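PDB 3LYW: YbbR family protein from Desulfitobacterium hafniense, which is of unknown function but belongs to the YbbR family, this chain being one all-beta piece of a longer protein. Local coordinates for residues T4-L9 with S26-T31; I10-P15 with F44-L49. All blocks are in the same frame, centred on the assembly; numbering follows the deposited sequence.

Interaction 1 (T4-L9 with S26-T31)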
# COMPACT_ATOMS: atom_id res chain seq x y z
N THR A 4 15.82 -2.52 -1.03
CA THR A 4 14.64 -2.77 -1.85
C THR A 4 13.77 -3.58 -0.91
O THR A 4 14.20 -4.62 -0.41
CB THR A 4 14.97 -3.60 -3.10
OG1 THR A 4 15.75 -2.80 -3.99
CG2 THR A 4 13.70 -4.03 -3.81
N LEU A 5 12.56 -3.10 -0.65
CA LEU A 5 11.67 -3.77 0.28
C LEU A 5 10.46 -4.40 -0.38
O LEU A 5 10.03 -4.00 -1.46
CB LEU A 5 11.19 -2.77 1.33
CG LEU A 5 12.28 -1.83 1.84
CD1 LEU A 5 11.68 -0.78 2.77
CD2 LEU A 5 13.36 -2.62 2.53
N THR A 6 9.91 -5.42 0.28
CA THR A 6 8.71 -6.10 -0.17
C THR A 6 7.73 -5.90 0.98
O THR A 6 7.88 -6.50 2.05
CB THR A 6 8.96 -7.60 -0.37
OG1 THR A 6 10.00 -7.75 -1.35
CG2 THR A 6 7.69 -8.30 -0.85
N LEU A 7 6.74 -5.04 0.76
CA LEU A 7 5.77 -4.73 1.81
C LEU A 7 4.39 -5.27 1.47
O LEU A 7 4.04 -5.42 0.29
CB LEU A 7 5.67 -3.22 1.99
CG LEU A 7 7.00 -2.48 2.11
CD1 LEU A 7 6.73 -0.98 2.08
CD2 LEU A 7 7.71 -2.89 3.39
N SER A 8 3.61 -5.58 2.50
CA SER A 8 2.26 -6.05 2.27
C SER A 8 1.42 -4.79 2.07
O SER A 8 1.76 -3.71 2.58
CB SER A 8 1.77 -6.86 3.46
OG SER A 8 1.90 -6.13 4.66
N LEU A 9 0.33 -4.92 1.31
CA LEU A 9 -0.54 -3.79 1.03
C LEU A 9 -1.74 -3.75 1.97
O LEU A 9 -2.40 -4.76 2.17
CB LEU A 9 -1.02 -3.85 -0.42
CG LEU A 9 -1.82 -2.66 -0.95
CD1 LEU A 9 -1.02 -1.38 -0.79
CD2 LEU A 9 -2.18 -2.88 -2.41
N SER A 26 1.35 -7.86 -2.99
CA SER A 26 2.47 -7.33 -2.23
C SER A 26 3.03 -6.21 -3.09
O SER A 26 2.71 -6.12 -4.28
CB SER A 26 3.53 -8.40 -2.00
OG SER A 26 4.01 -8.94 -3.22
N VAL A 27 3.86 -5.37 -2.50
CA VAL A 27 4.44 -4.23 -3.20
C VAL A 27 5.96 -4.21 -3.06
O VAL A 27 6.49 -4.43 -1.96
CB VAL A 27 3.87 -2.92 -2.63
CG1 VAL A 27 4.52 -1.74 -3.32
CG2 VAL A 27 2.37 -2.88 -2.81
N ARG A 28 6.66 -3.94 -4.16
CA ARG A 28 8.13 -3.85 -4.12
C ARG A 28 8.49 -2.37 -4.13
O ARG A 28 8.02 -1.62 -4.99
CB ARG A 28 8.74 -4.54 -5.33
CG ARG A 28 8.53 -6.03 -5.32
CD ARG A 28 9.80 -6.77 -4.95
NE ARG A 28 10.43 -7.36 -6.13
CZ ARG A 28 11.35 -8.31 -6.09
NH1 ARG A 28 11.77 -8.80 -4.93
NH2 ARG A 28 11.85 -8.80 -7.22
N VAL A 29 9.34 -1.96 -3.19
CA VAL A 29 9.74 -0.56 -3.08
C VAL A 29 11.25 -0.37 -3.12
O VAL A 29 11.99 -1.01 -2.39
CB VAL A 29 9.20 0.04 -1.76
CG1 VAL A 29 9.63 1.50 -1.63
CG2 VAL A 29 7.68 -0.07 -1.71
N LYS A 30 11.70 0.53 -4.00
CA LYS A 30 13.11 0.86 -4.12
C LYS A 30 13.26 2.13 -3.31
O LYS A 30 12.39 3.01 -3.34
CB LYS A 30 13.49 1.12 -5.57
CG LYS A 30 13.49 -0.14 -6.42
CD LYS A 30 14.07 0.13 -7.80
CE LYS A 30 14.03 -1.11 -8.67
NZ LYS A 30 14.46 -0.81 -10.07
N THR A 31 14.38 2.24 -2.60
CA THR A 31 14.59 3.38 -1.73
C THR A 31 16.00 3.93 -1.78
O THR A 31 16.92 3.29 -2.32
CB THR A 31 14.33 2.99 -0.28
OG1 THR A 31 15.37 2.10 0.16
CG2 THR A 31 13.01 2.26 -0.15
O HOH W 1 16.41 0.05 -3.49
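Strands 4-9 and 26-31 run antiparallel in the curled mixed sheet of this YbbR family piece, with Leu5 opposite Val29 and Leu7 opposite Val27. The axes of the two segments are at 154° to each other. Both pairs are of the hydrogen-bonded type, and each is held by two main-chain bonds. Leu5 N gives its hydrogen to Val29 O at 2.8 Å, and Val29 N returns one to Leu5 O. Leu7 N and Val27 O are likewise 2.8 Å apart, and Val27 N bonds to Leu7 O. Between them sits the non-hydrogen-bonded pair Thr6 and Arg28. There CA-H groups add weaker contacts, with Thr6 CA 3.3 Å from Val27 O.

Leu5, Leu7, Val27 and Val29 put their side chains on the buried face. Leu7 CG lies anti to its carbonyl carbon, beside the backbone N (chi1 -49°), and CD1 is anti to CA (chi2 172°). CD1 meets Val29 CG2 at 4.0 Å, and the two side chains cross obliquely. Leu9 CD1 approaches Val27 CG2 at 4.2 Å. Val63 and Val61 of strand 55-63 pack on this face: Leu7 and Val29 touch Val63, Leu9 and Val27 touch Val61.

Thr6 and Arg28 lie on the exposed face, side by side and pointing the same way. Thr6 OG1 is 3.7 Å from Arg28 CD. The same oxygen sits at the edge of the guanidinium, near its plane. Lys30, also on this face, forms a salt bridge with Glu73 through NZ. The hydroxyl of Thr31 bonds to Pro3 O. A water bridges the two strands: it hydrogen-bonds with Thr4 OG1 at 3.0 Å and accepts the N-H of Thr31, whose N is 3.1 Å away.

Interaction 2 (I10-P15 with F44-L49); sequences IAKNTP and FAYVDL
Leu49 packs against the loop residues Asn13 to Pro15, just past the parallel pairing of strands 10-12 and 44-48. Its N bonds to Lys12 O at 2.9 Å. Its CB rests 3.7 Å from Lys12 O and meets Pro15 CD at 4.0 Å. From CG, anti to the carbonyl carbon, the CD2 branch meets Thr14 OG1 at 3.7 Å and approaches Ala11 CB. Three more main-chain bonds hold the strands: Ile10 N to Ala45 O, Val47 N to Ile10 O, and Lys12 N to Val47 O.

Ile10, Lys12, Tyr46 and Asp48 share one face of the sheet. The Lys12 and Tyr46 side chains cross at about a right angle, Lys12 CG meeting Tyr46 CB at 4.0 Å. Ile10 CG1 meets the Phe44 ring obliquely, 3.9 Å from CD1. Asp48 OD1 lies 3.6 Å from Asn13 CB and bonds to Ser50 OG. An alanine at Asp48 lacks the carboxylate and would probably leave the Ser50 hydroxyl without this acceptor and Asn13 CB without this neighbour.

Strand 44-48 sits between strands 4-12 and 55-63. Leu49 also touches Ile20 of strand 18-20 and Leu83 of strand 69-85.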
# COMPACT_ATOMS: atom_id res chain seq x y z
N ILE A 10 -1.99 -2.58 2.54
CA ILE A 10 -3.08 -2.38 3.48
C ILE A 10 -4.08 -1.35 2.97
O ILE A 10 -3.70 -0.36 2.35
CB ILE A 10 -2.54 -1.89 4.84
CG1 ILE A 10 -1.67 -2.98 5.46
CG2 ILE A 10 -3.69 -1.51 5.76
CD1 ILE A 10 -2.36 -4.33 5.53
N ALA A 11 -5.36 -1.61 3.21
CA ALA A 11 -6.37 -0.66 2.76
C ALA A 11 -6.76 0.26 3.91
O ALA A 11 -6.99 -0.20 5.01
CB ALA A 11 -7.59 -1.41 2.27
N LYS A 12 -6.81 1.56 3.64
CA LYS A 12 -7.21 2.52 4.66
C LYS A 12 -8.56 3.15 4.30
O LYS A 12 -8.92 3.25 3.12
CB LYS A 12 -6.15 3.62 4.80
CG LYS A 12 -4.77 3.12 5.14
CD LYS A 12 -4.68 2.57 6.56
CE LYS A 12 -3.23 2.22 6.91
NZ LYS A 12 -3.09 1.66 8.28
N ASN A 13 -9.31 3.54 5.32
CA ASN A 13 -10.61 4.15 5.15
C ASN A 13 -11.59 3.37 4.30
O ASN A 13 -12.35 3.95 3.51
CB ASN A 13 -10.42 5.56 4.60
CG ASN A 13 -9.52 6.41 5.48
OD1 ASN A 13 -8.45 6.83 5.07
ND2 ASN A 13 -9.94 6.64 6.71
N THR A 14 -11.59 2.05 4.45
CA THR A 14 -12.53 1.21 3.71
C THR A 14 -13.92 1.64 4.18
O THR A 14 -14.20 1.62 5.37
CB THR A 14 -12.34 -0.28 4.04
OG1 THR A 14 -11.04 -0.71 3.62
CG2 THR A 14 -13.41 -1.12 3.32
N PRO A 15 -14.80 2.03 3.24
CA PRO A 15 -16.15 2.46 3.60
C PRO A 15 -16.83 1.49 4.54
O PRO A 15 -16.68 0.29 4.41
CB PRO A 15 -16.84 2.54 2.25
CG PRO A 15 -15.74 3.03 1.37
CD PRO A 15 -14.57 2.16 1.80
N PHE A 44 4.36 -0.87 5.90
CA PHE A 44 3.29 -1.21 4.96
C PHE A 44 3.09 -0.20 3.85
O PHE A 44 3.44 0.98 3.97
CB PHE A 44 1.96 -1.35 5.72
CG PHE A 44 1.98 -2.38 6.81
CD1 PHE A 44 1.99 -3.73 6.52
CD2 PHE A 44 1.99 -1.98 8.14
CE1 PHE A 44 1.99 -4.68 7.54
CE2 PHE A 44 1.98 -2.92 9.17
CZ PHE A 44 1.99 -4.27 8.87
N ALA A 45 2.52 -0.69 2.76
CA ALA A 45 2.18 0.13 1.62
C ALA A 45 0.68 0.23 1.82
O ALA A 45 0.11 -0.62 2.50
CB ALA A 45 2.50 -0.60 0.32
N TYR A 46 0.03 1.23 1.25
CA TYR A 46 -1.40 1.32 1.45
C TYR A 46 -2.15 1.93 0.28
O TYR A 46 -1.56 2.59 -0.58
CB TYR A 46 -1.70 2.15 2.71
CG TYR A 46 -1.36 3.62 2.59
CD1 TYR A 46 -2.27 4.53 2.05
CD2 TYR A 46 -0.12 4.09 3.00
CE1 TYR A 46 -1.93 5.87 1.90
CE2 TYR A 46 0.22 5.43 2.86
CZ TYR A 46 -0.69 6.31 2.32
OH TYR A 46 -0.34 7.63 2.18
N VAL A 47 -3.45 1.67 0.25
CA VAL A 47 -4.35 2.25 -0.72
C VAL A 47 -5.40 2.94 0.14
O VAL A 47 -5.80 2.42 1.18
CB VAL A 47 -5.00 1.19 -1.63
CG1 VAL A 47 -3.97 0.67 -2.60
CG2 VAL A 47 -5.59 0.04 -0.80
N ASP A 48 -5.83 4.12 -0.29
CA ASP A 48 -6.81 4.89 0.46
C ASP A 48 -8.16 4.80 -0.24
O ASP A 48 -8.36 5.39 -1.30
CB ASP A 48 -6.34 6.35 0.55
CG ASP A 48 -7.12 7.16 1.56
OD1 ASP A 48 -8.13 6.64 2.08
OD2 ASP A 48 -6.73 8.31 1.84
N LEU A 49 -9.09 4.08 0.37
CA LEU A 49 -10.43 3.89 -0.20
C LEU A 49 -11.42 4.95 0.25
O LEU A 49 -12.62 4.81 0.06
CB LEU A 49 -10.97 2.51 0.18
CG LEU A 49 -10.50 1.33 -0.70
CD1 LEU A 49 -9.02 1.41 -0.91
CD2 LEU A 49 -10.88 0.00 -0.04

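Overall arrangement
Interactions 1 and 2 share strand 4-12, and their centres are about 15 Å apart. The strand uses its two edges in turn. Leu5 and Leu7 bond to strand 26-33, while Ile10 and Lys12 bond to strand 44-48 on the other edge. Ser8 and Leu9 are the changeover. Ser8 O lies 3.1 Å from Ala45 N, a probable hydrogen bond, and Leu9 CD1 packs 3.5 Å from Ala45 C. Strand 26-33 runs antiparallel to strand 4-12, strand 44-48 parallel to it. Strand 26-33 also pairs with 69-85, and 44-48 with 55-63. Strands 55-63 and 69-85 pair in turn, which closes the circuit of the curled sheet.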